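Local atomic coordinates of minor fimbrium tip subunit Mfa3 (Porphyromonas gingivalis ATCC 33277, PDB entry 5NF4), a protein that forms part of the tip of the minor fimbriae, filamentous pili that mediate biofilm formation and adhesion to host cells and other oral bacteria. Residues Pro39-Leu44 against Leu106-Arg111; Leu43-Arg48 against Tyr100-Lys105; Val195-Asp200 against Tyr318-Asn323; Cys216-His221 against Pro274-Arg279. All coordinates share one frame; numbering follows the deposited sequence.

Interaction 1. Residues Pro39-Leu44 against Leu106-Arg111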
loop_
_atom_site.group_PDB
_atom_site.type_symbol
_atom_site.label_atom_id
_atom_site.label_comp_id
_atom_site.label_asym_id
_atom_site.label_seq_id
_atom_site.Cartn_x
_atom_site.Cartn_y
_atom_site.Cartn_z
ATOM N N PRO A 39 -2.460 11.717 -37.124
ATOM C CA PRO A 39 -3.847 11.886 -36.651
ATOM C C PRO A 39 -3.867 11.675 -35.141
ATOM O O PRO A 39 -3.291 10.712 -34.695
ATOM C CB PRO A 39 -4.637 10.801 -37.389
ATOM C CG PRO A 39 -3.620 9.951 -38.096
ATOM C CD PRO A 39 -2.353 10.746 -38.221
ATOM N N ASP A 40 -4.485 12.570 -34.382
ATOM C CA ASP A 40 -4.305 12.567 -32.924
ATOM C C ASP A 40 -5.405 11.872 -32.132
ATOM O O ASP A 40 -6.471 11.485 -32.655
ATOM C CB ASP A 40 -4.187 14.003 -32.442
ATOM C CG ASP A 40 -2.966 14.692 -32.997
ATOM O OD1 ASP A 40 -1.860 14.127 -32.858
ATOM O OD2 ASP A 40 -3.114 15.790 -33.574
ATOM N N VAL A 41 -5.120 11.757 -30.840
ATOM C CA VAL A 41 -6.072 11.308 -29.857
ATOM C C VAL A 41 -6.112 12.329 -28.713
ATOM O O VAL A 41 -5.061 12.748 -28.225
ATOM C CB VAL A 41 -5.675 9.936 -29.268
ATOM C CG1 VAL A 41 -6.827 9.349 -28.431
ATOM C CG2 VAL A 41 -5.247 8.981 -30.371
ATOM N N TYR A 42 -7.313 12.707 -28.300
ATOM C CA TYR A 42 -7.511 13.449 -27.052
ATOM C C TYR A 42 -8.198 12.514 -26.086
ATOM O O TYR A 42 -9.294 12.023 -26.357
ATOM C CB TYR A 42 -8.329 14.702 -27.268
ATOM C CG TYR A 42 -7.662 15.674 -28.197
ATOM C CD1 TYR A 42 -7.729 15.503 -29.570
ATOM C CD2 TYR A 42 -6.944 16.749 -27.701
ATOM C CE1 TYR A 42 -7.100 16.392 -30.420
ATOM C CE2 TYR A 42 -6.311 17.630 -28.539
ATOM C CZ TYR A 42 -6.392 17.452 -29.893
ATOM O OH TYR A 42 -5.758 18.352 -30.706
ATOM N N LEU A 43 -7.535 12.292 -24.956
ATOM C CA LEU A 43 -7.969 11.375 -23.914
ATOM C C LEU A 43 -8.351 12.136 -22.675
ATOM O O LEU A 43 -7.595 12.992 -22.243
ATOM C CB LEU A 43 -6.853 10.401 -23.518
ATOM C CG LEU A 43 -6.532 9.175 -24.332
ATOM C CD1 LEU A 43 -5.547 8.331 -23.531
ATOM C CD2 LEU A 43 -7.794 8.432 -24.632
ATOM N N LEU A 44 -9.493 11.783 -22.099
ATOM C CA LEU A 44 -9.906 12.268 -20.792
ATOM C C LEU A 44 -9.516 11.250 -19.734
ATOM O O LEU A 44 -10.023 10.131 -19.729
ATOM C CB LEU A 44 -11.407 12.516 -20.758
ATOM C CG LEU A 44 -11.899 13.182 -19.472
ATOM C CD1 LEU A 44 -11.332 14.575 -19.335
ATOM C CD2 LEU A 44 -13.411 13.226 -19.447
ATOM N N LEU A 106 -2.181 12.864 -27.605
ATOM C CA LEU A 106 -1.071 11.982 -27.960
ATOM C C LEU A 106 -1.348 11.261 -29.258
ATOM O O LEU A 106 -2.444 11.301 -29.758
ATOM C CB LEU A 106 -0.764 10.952 -26.852
ATOM C CG LEU A 106 -1.724 9.776 -26.668
ATOM C CD1 LEU A 106 -1.104 8.646 -25.846
ATOM C CD2 LEU A 106 -3.048 10.256 -26.047
ATOM N N LYS A 107 -0.350 10.567 -29.778
ATOM C CA LYS A 107 -0.538 9.762 -30.971
ATOM C C LYS A 107 -1.113 8.400 -30.604
ATOM O O LYS A 107 -0.808 7.854 -29.537
ATOM C CB LYS A 107 0.789 9.586 -31.706
ATOM C CG LYS A 107 1.372 10.927 -32.206
ATOM C CD LYS A 107 0.453 11.558 -33.278
ATOM C CE LYS A 107 1.059 12.797 -33.929
ATOM N NZ LYS A 107 0.153 13.336 -35.002
ATOM N N PRO A 108 -1.961 7.854 -31.473
ATOM C CA PRO A 108 -2.533 6.523 -31.219
ATOM C C PRO A 108 -1.532 5.395 -31.309
ATOM O O PRO A 108 -0.453 5.562 -31.866
ATOM C CB PRO A 108 -3.570 6.372 -32.326
ATOM C CG PRO A 108 -2.979 7.165 -33.472
ATOM C CD PRO A 108 -2.310 8.362 -32.820
ATOM N N GLY A 109 -1.894 4.251 -30.740
ATOM C CA GLY A 109 -1.078 3.056 -30.831
ATOM C C GLY A 109 -1.196 2.234 -29.563
ATOM O O GLY A 109 -2.207 2.314 -28.878
ATOM N N GLN A 110 -0.185 1.414 -29.291
ATOM C CA GLN A 110 -0.143 0.580 -28.094
ATOM C C GLN A 110 0.654 1.333 -27.061
ATOM O O GLN A 110 1.785 1.741 -27.344
ATOM C CB GLN A 110 0.513 -0.776 -28.369
ATOM C CG GLN A 110 -0.204 -1.577 -29.437
ATOM C CD GLN A 110 -1.701 -1.586 -29.205
ATOM O OE1 GLN A 110 -2.491 -1.009 -29.996
ATOM N NE2 GLN A 110 -2.105 -2.204 -28.096
ATOM N N ARG A 111 0.054 1.571 -25.903
ATOM C CA ARG A 111 0.696 2.425 -24.899
ATOM C C ARG A 111 0.697 1.807 -23.521
ATOM O O ARG A 111 -0.257 1.147 -23.097
ATOM C CB ARG A 111 0.001 3.803 -24.845
ATOM C CG ARG A 111 0.466 4.804 -25.918
ATOM C CD ARG A 111 -0.193 4.603 -27.301
ATOM N NE ARG A 111 0.375 5.566 -28.221
ATOM C CZ ARG A 111 1.508 5.389 -28.888
ATOM N NH1 ARG A 111 2.196 4.253 -28.800
ATOM N NH2 ARG A 111 1.940 6.344 -29.677
#
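Val41 and Leu106 face each other as an antiparallel hydrogen-bonded pair, where strand 41-49 meets the end of strand 99-106. Val41 N donates to Leu106 O at 2.9 Å, and Leu106 N answers to Val41 O. The packed side lies under this pair. Leu106 holds CG between its backbone N and carbonyl carbon (chi1 74°), a torsion that places Leu106 CD2 4.0 Å from Leu43 CG. Further toward the turn, Val41 CG2 rests against Pro108 CB at 3.7 Å. Branched aliphatic residues suit this buried face, which Val170 and Ala86 also line, and the proline ring adds a rigid apolar wall at the turn into strand 109-117. The outer side is looser and polar. Lys107 starts away from strand 41-49, but its chain bends at chi2 (-65°) and brings NZ back to Asp40 OD1, 3.0 Å away and 40° above the carboxylate plane. Behind the turn, Arg111 NE and NH2 both grip Lys107 O side-on, fixing the backbone from which the lysine springs. Two backbone bonds and the aliphatic contacts define the pairing, while the single salt bridge, set between an exposed lysine and a partly exposed aspartate, is probably weakened by solvent.

Interaction 2. Residues Leu43-Arg48 against Tyr100-Lys105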
loop_
_atom_site.group_PDB
_atom_site.type_symbol
_atom_site.label_atom_id
_atom_site.label_comp_id
_atom_site.label_asym_id
_atom_site.label_seq_id
_atom_site.Cartn_x
_atom_site.Cartn_y
_atom_site.Cartn_z
ATOM N N LEU A 43 -7.535 12.292 -24.956
ATOM C CA LEU A 43 -7.969 11.375 -23.914
ATOM C C LEU A 43 -8.351 12.136 -22.675
ATOM O O LEU A 43 -7.595 12.992 -22.243
ATOM C CB LEU A 43 -6.853 10.401 -23.518
ATOM C CG LEU A 43 -6.532 9.175 -24.332
ATOM C CD1 LEU A 43 -5.547 8.331 -23.531
ATOM C CD2 LEU A 43 -7.794 8.432 -24.632
ATOM N N LEU A 44 -9.493 11.783 -22.099
ATOM C CA LEU A 44 -9.906 12.268 -20.792
ATOM C C LEU A 44 -9.516 11.250 -19.734
ATOM O O LEU A 44 -10.023 10.131 -19.729
ATOM C CB LEU A 44 -11.407 12.516 -20.758
ATOM C CG LEU A 44 -11.899 13.182 -19.472
ATOM C CD1 LEU A 44 -11.332 14.575 -19.335
ATOM C CD2 LEU A 44 -13.411 13.226 -19.447
ATOM N N VAL A 45 -8.608 11.654 -18.852
ATOM C CA VAL A 45 -8.064 10.767 -17.824
ATOM C C VAL A 45 -8.778 11.140 -16.536
ATOM O O VAL A 45 -8.827 12.323 -16.170
ATOM C CB VAL A 45 -6.529 10.915 -17.701
ATOM C CG1 VAL A 45 -5.979 10.137 -16.484
ATOM C CG2 VAL A 45 -5.851 10.414 -18.955
ATOM N N ASN A 46 -9.412 10.154 -15.903
ATOM C CA ASN A 46 -9.978 10.328 -14.561
ATOM C C ASN A 46 -9.320 9.361 -13.603
ATOM O O ASN A 46 -9.398 8.143 -13.809
ATOM C CB ASN A 46 -11.484 10.113 -14.549
ATOM C CG ASN A 46 -12.144 10.771 -13.348
ATOM O OD1 ASN A 46 -11.635 10.712 -12.230
ATOM N ND2 ASN A 46 -13.257 11.437 -13.584
ATOM N N ALA A 47 -8.665 9.917 -12.585
ATOM C CA ALA A 47 -7.828 9.158 -11.654
ATOM C C ALA A 47 -8.236 9.442 -10.220
ATOM O O ALA A 47 -8.688 10.539 -9.890
ATOM C CB ALA A 47 -6.365 9.496 -11.858
ATOM N N ARG A 48 -8.082 8.439 -9.361
ATOM C CA ARG A 48 -8.535 8.572 -8.003
ATOM C C ARG A 48 -7.894 7.463 -7.185
ATOM O O ARG A 48 -7.477 6.445 -7.740
ATOM C CB ARG A 48 -10.056 8.499 -7.934
ATOM C CG ARG A 48 -10.641 7.216 -8.449
ATOM C CD ARG A 48 -12.077 7.092 -7.995
ATOM N NE ARG A 48 -12.768 5.983 -8.643
ATOM C CZ ARG A 48 -12.648 4.706 -8.287
ATOM N NH1 ARG A 48 -11.851 4.351 -7.282
ATOM N NH2 ARG A 48 -13.328 3.779 -8.946
ATOM N N TYR A 100 -8.337 13.483 -9.860
ATOM C CA TYR A 100 -7.879 14.383 -10.912
ATOM C C TYR A 100 -8.573 14.019 -12.197
ATOM O O TYR A 100 -8.710 12.849 -12.521
ATOM C CB TYR A 100 -6.355 14.305 -11.090
ATOM C CG TYR A 100 -5.632 14.996 -9.963
ATOM C CD1 TYR A 100 -5.534 16.379 -9.919
ATOM C CD2 TYR A 100 -5.100 14.273 -8.917
ATOM C CE1 TYR A 100 -4.891 17.009 -8.874
ATOM C CE2 TYR A 100 -4.464 14.888 -7.875
ATOM C CZ TYR A 100 -4.359 16.254 -7.853
ATOM O OH TYR A 100 -3.718 16.865 -6.794
ATOM N N VAL A 101 -9.065 15.024 -12.904
ATOM C CA VAL A 101 -9.566 14.790 -14.237
ATOM C C VAL A 101 -8.883 15.805 -15.158
ATOM O O VAL A 101 -8.861 17.008 -14.869
ATOM C CB VAL A 101 -11.103 14.902 -14.268
ATOM C CG1 VAL A 101 -11.551 16.211 -13.693
ATOM C CG2 VAL A 101 -11.637 14.750 -15.705
ATOM N N PHE A 102 -8.307 15.312 -16.252
ATOM C CA PHE A 102 -7.602 16.184 -17.191
ATOM C C PHE A 102 -7.562 15.576 -18.593
ATOM O O PHE A 102 -7.706 14.369 -18.755
ATOM C CB PHE A 102 -6.174 16.456 -16.697
ATOM C CG PHE A 102 -5.328 15.224 -16.510
ATOM C CD1 PHE A 102 -4.583 14.675 -17.557
ATOM C CD2 PHE A 102 -5.245 14.612 -15.267
ATOM C CE1 PHE A 102 -3.790 13.539 -17.375
ATOM C CE2 PHE A 102 -4.469 13.485 -15.080
ATOM C CZ PHE A 102 -3.722 12.946 -16.125
ATOM N N THR A 103 -7.329 16.423 -19.583
ATOM C CA THR A 103 -7.239 15.981 -20.971
ATOM C C THR A 103 -5.787 15.945 -21.454
ATOM O O THR A 103 -5.035 16.853 -21.168
ATOM C CB THR A 103 -8.056 16.903 -21.823
ATOM O OG1 THR A 103 -9.404 16.888 -21.335
ATOM C CG2 THR A 103 -8.026 16.453 -23.277
ATOM N N VAL A 104 -5.402 14.893 -22.175
ATOM C CA VAL A 104 -4.062 14.775 -22.747
ATOM C C VAL A 104 -4.182 14.502 -24.261
ATOM O O VAL A 104 -5.104 13.819 -24.702
ATOM C CB VAL A 104 -3.233 13.654 -22.088
ATOM C CG1 VAL A 104 -3.825 12.292 -22.379
ATOM C CG2 VAL A 104 -1.807 13.694 -22.580
ATOM N N LYS A 105 -3.256 15.054 -25.034
ATOM C CA LYS A 105 -3.185 14.808 -26.487
ATOM C C LYS A 105 -1.999 13.884 -26.776
ATOM O O LYS A 105 -0.926 14.071 -26.215
ATOM C CB LYS A 105 -3.032 16.122 -27.227
ATOM C CG LYS A 105 -2.870 16.000 -28.731
ATOM C CD LYS A 105 -2.687 17.395 -29.328
ATOM C CE LYS A 105 -1.856 17.372 -30.593
ATOM N NZ LYS A 105 -1.749 18.728 -31.213
#
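Val45 and Phe102 run side by side and point the same way, as the central hydrogen-bonded pair of two antiparallel strands. Phe102 CG sits between its own backbone N and carbonyl carbon (chi1 59°), and this brings the ring back over its neighbour. Val45 CB lies above one face, 4.0 Å from the ring centroid and 21° off the normal, a CH-pi contact displaced toward the rim. The branch CG1 reaches the ring's far end, 3.6 Å from Phe102 CZ. A beta-branched valine suits the place because its short, stiff side chain offers a compact apolar surface to a flat ring. The same face carries Leu43, whose CB meets Val104 CG1 at 3.7 Å, and Ala47 beside Tyr100, whose ring leads away so that its OH can bond Val69 O. Met74 touches both Val45 and Phe102, while His88 stacks on the Phe102 ring. On the reverse face Leu44 and Val101, diagonal neighbours, cross with Leu44 CD1 3.6 Å from Val101 CG2. The same methyl lies equally close to Thr103 OG1. Asn46 and Thr103 are in keeping with this more polar, partly exposed side.

Six backbone bonds join the strands, among them Val45 N to Phe102 O at 2.9 Å, with a CA-H...O contact from Val101 CA to Val45 O at 3.2 Å between them. The strand directions differ by 154°, so the ladder is twisted. This is typical of a strand pair with one largely buried and one partly exposed face, consistent with the beta-sandwich domains of fimbrillin-type subunits; here residues 43-48 lie in the propeptide.

Interaction 3. Residues Val195-Asp200 against Tyr318-Asn323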
loop_
_atom_site.group_PDB
_atom_site.type_symbol
_atom_site.label_atom_id
_atom_site.label_comp_id
_atom_site.label_asym_id
_atom_site.label_seq_id
_atom_site.Cartn_x
_atom_site.Cartn_y
_atom_site.Cartn_z
ATOM N N VAL A 195 0.970 2.251 -1.516
ATOM C CA VAL A 195 2.139 1.363 -1.391
ATOM C C VAL A 195 2.199 0.720 -0.002
ATOM O O VAL A 195 3.044 -0.151 0.232
ATOM C CB VAL A 195 3.466 2.129 -1.680
ATOM C CG1 VAL A 195 3.409 2.718 -3.095
ATOM C CG2 VAL A 195 3.726 3.217 -0.631
ATOM N N VAL A 196 1.311 1.164 0.898
ATOM C CA VAL A 196 1.263 0.656 2.272
ATOM C C VAL A 196 -0.023 -0.134 2.495
ATOM O O VAL A 196 -0.996 0.010 1.736
ATOM C CB VAL A 196 1.352 1.801 3.337
ATOM C CG1 VAL A 196 2.727 2.488 3.299
ATOM C CG2 VAL A 196 0.267 2.829 3.154
ATOM N N ALA A 197 0.011 -0.962 3.534
ATOM C CA ALA A 197 -1.158 -1.625 4.107
ATOM C C ALA A 197 -1.596 -0.870 5.373
ATOM O O ALA A 197 -0.811 -0.127 5.946
ATOM C CB ALA A 197 -0.837 -3.101 4.442
ATOM N N LYS A 198 -2.847 -1.055 5.782
ATOM C CA LYS A 198 -3.377 -0.431 6.991
ATOM C C LYS A 198 -3.580 -1.498 8.047
ATOM O O LYS A 198 -4.234 -2.520 7.795
ATOM C CB LYS A 198 -4.675 0.288 6.662
ATOM C CG LYS A 198 -5.405 0.947 7.820
ATOM C CD LYS A 198 -6.649 1.680 7.320
ATOM C CE LYS A 198 -7.406 2.350 8.440
ATOM N NZ LYS A 198 -8.473 3.242 7.921
ATOM N N LEU A 199 -3.019 -1.249 9.231
ATOM C CA LEU A 199 -3.172 -2.143 10.355
ATOM C C LEU A 199 -4.141 -1.497 11.322
ATOM O O LEU A 199 -3.956 -0.350 11.714
ATOM C CB LEU A 199 -1.828 -2.404 11.029
ATOM C CG LEU A 199 -1.871 -3.218 12.327
ATOM C CD1 LEU A 199 -2.344 -4.660 12.067
ATOM C CD2 LEU A 199 -0.510 -3.221 12.975
ATOM N N ASP A 200 -5.176 -2.246 11.684
ATOM C CA ASP A 200 -6.346 -1.723 12.347
ATOM C C ASP A 200 -6.649 -2.613 13.549
ATOM O O ASP A 200 -7.209 -3.685 13.384
ATOM C CB ASP A 200 -7.505 -1.709 11.337
ATOM C CG ASP A 200 -8.703 -0.932 11.795
ATOM O OD1 ASP A 200 -8.890 -0.731 13.015
ATOM O OD2 ASP A 200 -9.493 -0.526 10.901
ATOM N N TYR A 318 2.519 -14.979 5.307
ATOM C CA TYR A 318 2.845 -13.820 6.124
ATOM C C TYR A 318 3.126 -12.576 5.298
ATOM O O TYR A 318 3.484 -11.529 5.836
ATOM C CB TYR A 318 4.054 -14.111 7.008
ATOM C CG TYR A 318 3.837 -15.211 8.009
ATOM C CD1 TYR A 318 3.272 -14.935 9.264
ATOM C CD2 TYR A 318 4.183 -16.538 7.712
ATOM C CE1 TYR A 318 3.082 -15.927 10.198
ATOM C CE2 TYR A 318 3.974 -17.551 8.648
ATOM C CZ TYR A 318 3.450 -17.225 9.899
ATOM O OH TYR A 318 3.220 -18.191 10.842
ATOM N N THR A 319 2.940 -12.671 3.989
ATOM C CA THR A 319 3.115 -11.504 3.184
ATOM C C THR A 319 2.079 -10.459 3.588
ATOM O O THR A 319 0.913 -10.777 3.799
ATOM C CB THR A 319 2.976 -11.834 1.706
ATOM O OG1 THR A 319 4.112 -12.613 1.288
ATOM C CG2 THR A 319 2.842 -10.554 0.825
ATOM N N VAL A 320 2.532 -9.220 3.698
ATOM C CA VAL A 320 1.660 -8.070 3.857
ATOM C C VAL A 320 1.542 -7.410 2.482
ATOM O O VAL A 320 2.538 -6.963 1.955
ATOM C CB VAL A 320 2.236 -7.081 4.870
ATOM C CG1 VAL A 320 1.404 -5.794 4.970
ATOM C CG2 VAL A 320 2.381 -7.745 6.261
ATOM N N TYR A 321 0.340 -7.332 1.933
ATOM C CA TYR A 321 0.110 -6.781 0.595
ATOM C C TYR A 321 -0.264 -5.296 0.610
ATOM O O TYR A 321 -1.033 -4.843 1.466
ATOM C CB TYR A 321 -0.990 -7.577 -0.097
ATOM C CG TYR A 321 -0.562 -8.964 -0.522
ATOM C CD1 TYR A 321 0.178 -9.158 -1.689
ATOM C CD2 TYR A 321 -0.877 -10.072 0.240
ATOM C CE1 TYR A 321 0.590 -10.426 -2.072
ATOM C CE2 TYR A 321 -0.470 -11.341 -0.136
ATOM C CZ TYR A 321 0.263 -11.510 -1.303
ATOM O OH TYR A 321 0.664 -12.770 -1.671
ATOM N N ARG A 322 0.219 -4.544 -0.382
ATOM C CA ARG A 322 -0.147 -3.133 -0.461
ATOM C C ARG A 322 -1.654 -2.930 -0.578
ATOM O O ARG A 322 -2.363 -3.734 -1.193
ATOM C CB ARG A 322 0.529 -2.470 -1.656
ATOM C CG ARG A 322 0.028 -2.981 -2.996
ATOM C CD ARG A 322 0.858 -2.445 -4.186
ATOM N NE ARG A 322 2.251 -2.853 -4.052
ATOM C CZ ARG A 322 3.300 -2.065 -4.233
ATOM N NH1 ARG A 322 3.135 -0.799 -4.645
ATOM N NH2 ARG A 322 4.518 -2.554 -3.994
ATOM N N ASN A 323 -2.125 -1.830 -0.015
ATOM C CA ASN A 323 -3.476 -1.345 -0.200
ATOM C C ASN A 323 -4.526 -2.324 0.324
ATOM O O ASN A 323 -5.671 -2.307 -0.107
ATOM C CB ASN A 323 -3.726 -1.027 -1.678
ATOM C CG ASN A 323 -4.682 0.159 -1.876
ATOM O OD1 ASN A 323 -4.546 1.204 -1.248
ATOM N ND2 ASN A 323 -5.652 -0.014 -2.759
#
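Val195 CG1 approaches the Arg322 guanidinium obliquely, 3.9 Å from Arg322 NH1. The other flat group, the Tyr321 ring, has one face covered over its centre by CG2 of Thr319, a neighbour in its own segment. The loop 318-323 passes across strand 180-205 where that strand resumes after a break, then enters strand 324-332, its parallel neighbour. The touching parts run 113° apart, so they meet crosswise before the strands align. Arg322 CG stands between the backbone N and the carbonyl carbon (chi1 67°), and a bend at chi3 brings NH1 beside Val195 CG1. An arginine fits this buried spot because its long chain carries the charged head to partners elsewhere: NH2 forms a salt bridge with Glu255 and NH1 bonds Arg223 O. Ala197, small enough for a close crossing, sets CB 3.5 Å from Val320 CG1 and at the same distance from Tyr321 O. Asn323 takes a positive phi, a conformation asparagine tolerates well, and its OD1 is held by Arg194. Its backbone makes the one hydrogen bond between the segments: Asn323 N reaches Val196 O at 2.8 Å, from 45° above the carbonyl plane.

Interaction 4. Residues Cys216-His221 against Pro274-Arg279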
loop_
_atom_site.group_PDB
_atom_site.type_symbol
_atom_site.label_atom_id
_atom_site.label_comp_id
_atom_site.label_asym_id
_atom_site.label_seq_id
_atom_site.Cartn_x
_atom_site.Cartn_y
_atom_site.Cartn_z
ATOM N N CYS A 216 5.981 -4.306 14.795
ATOM C CA CYS A 216 7.367 -4.724 14.738
ATOM C C CYS A 216 7.714 -5.383 13.391
ATOM O O CYS A 216 6.858 -6.040 12.769
ATOM C CB CYS A 216 7.664 -5.693 15.870
ATOM S SG CYS A 216 7.380 -4.920 17.505
ATOM N N ASN A 217 8.985 -5.228 12.998
ATOM C CA ASN A 217 9.576 -5.785 11.764
ATOM C C ASN A 217 8.982 -5.200 10.488
ATOM O O ASN A 217 9.054 -5.819 9.438
ATOM C CB ASN A 217 9.447 -7.311 11.685
ATOM C CG ASN A 217 10.309 -8.049 12.696
ATOM O OD1 ASN A 217 11.184 -7.482 13.369
ATOM N ND2 ASN A 217 10.032 -9.335 12.829
ATOM N N ALA A 218 8.431 -4.002 10.566
ATOM C CA ALA A 218 7.923 -3.380 9.343
ATOM C C ALA A 218 9.065 -3.171 8.341
ATOM O O ALA A 218 10.200 -2.874 8.682
ATOM C CB ALA A 218 7.241 -2.052 9.660
ATOM N N ASN A 219 8.727 -3.303 7.069
ATOM C CA ASN A 219 9.676 -3.026 6.001
ATOM C C ASN A 219 10.066 -1.553 5.995
ATOM O O ASN A 219 9.217 -0.688 6.133
ATOM C CB ASN A 219 9.020 -3.425 4.682
ATOM C CG ASN A 219 9.991 -3.467 3.499
ATOM O OD1 ASN A 219 11.151 -3.063 3.570
ATOM N ND2 ASN A 219 9.473 -3.928 2.379
ATOM N N VAL A 220 11.356 -1.271 5.813
ATOM C CA VAL A 220 11.825 0.093 5.697
ATOM C C VAL A 220 11.348 0.726 4.386
ATOM O O VAL A 220 11.117 1.919 4.314
ATOM C CB VAL A 220 13.364 0.121 5.717
ATOM C CG1 VAL A 220 13.964 1.347 5.062
ATOM C CG2 VAL A 220 13.814 0.040 7.130
ATOM N N HIS A 221 11.295 -0.111 3.369
ATOM C CA HIS A 221 11.083 0.354 2.001
ATOM C C HIS A 221 9.737 0.038 1.401
ATOM O O HIS A 221 9.195 -1.060 1.563
ATOM C CB HIS A 221 12.099 -0.269 1.075
ATOM C CG HIS A 221 13.514 0.107 1.357
ATOM N ND1 HIS A 221 14.402 -0.763 1.959
ATOM C CD2 HIS A 221 14.197 1.257 1.142
ATOM C CE1 HIS A 221 15.572 -0.164 2.083
ATOM N NE2 HIS A 221 15.473 1.067 1.597
ATOM N N PRO A 274 11.360 -11.764 8.168
ATOM C CA PRO A 274 10.675 -10.499 7.904
ATOM C C PRO A 274 9.198 -10.473 8.292
ATOM O O PRO A 274 8.467 -9.597 7.837
ATOM C CB PRO A 274 10.812 -10.351 6.370
ATOM C CG PRO A 274 10.703 -11.818 5.889
ATOM C CD PRO A 274 11.384 -12.647 6.974
ATOM N N ILE A 275 8.755 -11.417 9.111
ATOM C CA ILE A 275 7.352 -11.447 9.489
ATOM C C ILE A 275 6.992 -10.188 10.284
ATOM O O ILE A 275 7.633 -9.860 11.276
ATOM C CB ILE A 275 6.994 -12.722 10.314
ATOM C CG1 ILE A 275 7.194 -13.960 9.440
ATOM C CG2 ILE A 275 5.547 -12.652 10.863
ATOM C CD1 ILE A 275 7.069 -15.308 10.170
ATOM N N ASN A 276 5.949 -9.493 9.839
ATOM C CA ASN A 276 5.387 -8.376 10.585
ATOM C C ASN A 276 4.523 -8.875 11.730
ATOM O O ASN A 276 3.757 -9.815 11.565
ATOM C CB ASN A 276 4.527 -7.491 9.678
ATOM C CG ASN A 276 5.320 -6.753 8.628
ATOM O OD1 ASN A 276 6.337 -7.234 8.070
ATOM N ND2 ASN A 276 4.871 -5.569 8.358
ATOM N N PHE A 277 4.641 -8.268 12.906
ATOM C CA PHE A 277 3.740 -8.623 13.985
ATOM C C PHE A 277 3.483 -7.412 14.839
ATOM O O PHE A 277 4.258 -6.450 14.794
ATOM C CB PHE A 277 4.321 -9.763 14.848
ATOM C CG PHE A 277 5.578 -9.396 15.615
ATOM C CD1 PHE A 277 6.828 -9.452 14.999
ATOM C CD2 PHE A 277 5.524 -9.061 16.975
ATOM C CE1 PHE A 277 8.000 -9.148 15.711
ATOM C CE2 PHE A 277 6.669 -8.767 17.665
ATOM C CZ PHE A 277 7.912 -8.822 17.052
ATOM N N PHE A 278 2.397 -7.446 15.607
ATOM C CA PHE A 278 2.197 -6.398 16.584
ATOM C C PHE A 278 2.278 -7.009 17.969
ATOM O O PHE A 278 1.944 -8.175 18.193
ATOM C CB PHE A 278 0.896 -5.592 16.366
ATOM C CG PHE A 278 -0.392 -6.368 16.458
ATOM C CD1 PHE A 278 -1.098 -6.424 17.643
ATOM C CD2 PHE A 278 -0.957 -6.946 15.328
ATOM C CE1 PHE A 278 -2.328 -7.092 17.721
ATOM C CE2 PHE A 278 -2.184 -7.618 15.409
ATOM C CZ PHE A 278 -2.865 -7.685 16.594
ATOM N N ARG A 279 2.852 -6.211 18.848
ATOM C CA ARG A 279 3.087 -6.583 20.236
ATOM C C ARG A 279 2.173 -5.815 21.171
ATOM O O ARG A 279 2.199 -4.585 21.199
ATOM C CB ARG A 279 4.545 -6.323 20.563
ATOM C CG ARG A 279 4.866 -6.415 22.026
ATOM C CD ARG A 279 6.362 -6.342 22.233
ATOM N NE ARG A 279 7.025 -7.554 21.763
ATOM C CZ ARG A 279 8.206 -7.591 21.149
ATOM N NH1 ARG A 279 8.874 -6.471 20.885
ATOM N NH2 ARG A 279 8.715 -8.767 20.786
HETATM O O HOH W 1 9.056 -6.894 6.914
#
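A single cysteine, Cys216, meets the Phe277 ring through both CB and SG. Cys216 CB lies over one face, a close CH-pi contact 3.6 Å from the ring centroid and 3.4 Å from Phe277 CZ. The sulfur makes an oblique sulfur-aromatic contact, SG 4.4 Å from the same centroid. Phe277 CG sits between its backbone N and carbonyl carbon (chi1 66°), folding the ring toward its strand partner. A small, polarisable cysteine suits this tight place under an aromatic. At the ring's edge stands Asn217, whose amide is turned 85° from the ring plane, with ND2 3.5 Å from Phe277 CE1. That ND2 donates to Ile275 O at 2.9 Å and bonds Glu271 O, giving a buried nitrogen two acceptors. Positive phi at Asn217 (65°), readily adopted by asparagine, turns the chain away from its partner. A water within hydrogen-bonding distance of both Asn217 O and Pro274 O links the diverging backbones. Trp264 packs edge-to-face with Phe277, and Arg279 NE forms a salt bridge with Asp289. Cys216 N to Phe277 O (2.8 Å) and the reciprocal bond make one hydrogen-bonded pair, typical of the end of an antiparallel strand pair, where 210-216 runs out into a loop and 277-282 begins.

Interactions 1 and 2 are neighbours, their centres 13 Å apart; they share Leu43 and Leu44 and use overlapping lengths of strand 41-49, with Lys105 packing against Asp40 and Tyr42. Interactions 3 and 4 form a second cluster, centres 11 Å apart, joined where Tyr318 meets Ile275 and Val320 meets Asn276. Along the chain the first two close before interaction 3 opens, and interaction 4 falls wholly between the two segments of interaction 3. Centres of interactions 1 and 4 lie about 44 Å apart, on opposite sides of the chain's centre. Strand 180-205, interrupted by a break, pairs with 41-49 and with 324-332 and so runs from one cluster to the other in this elongated, strand-rich subunit.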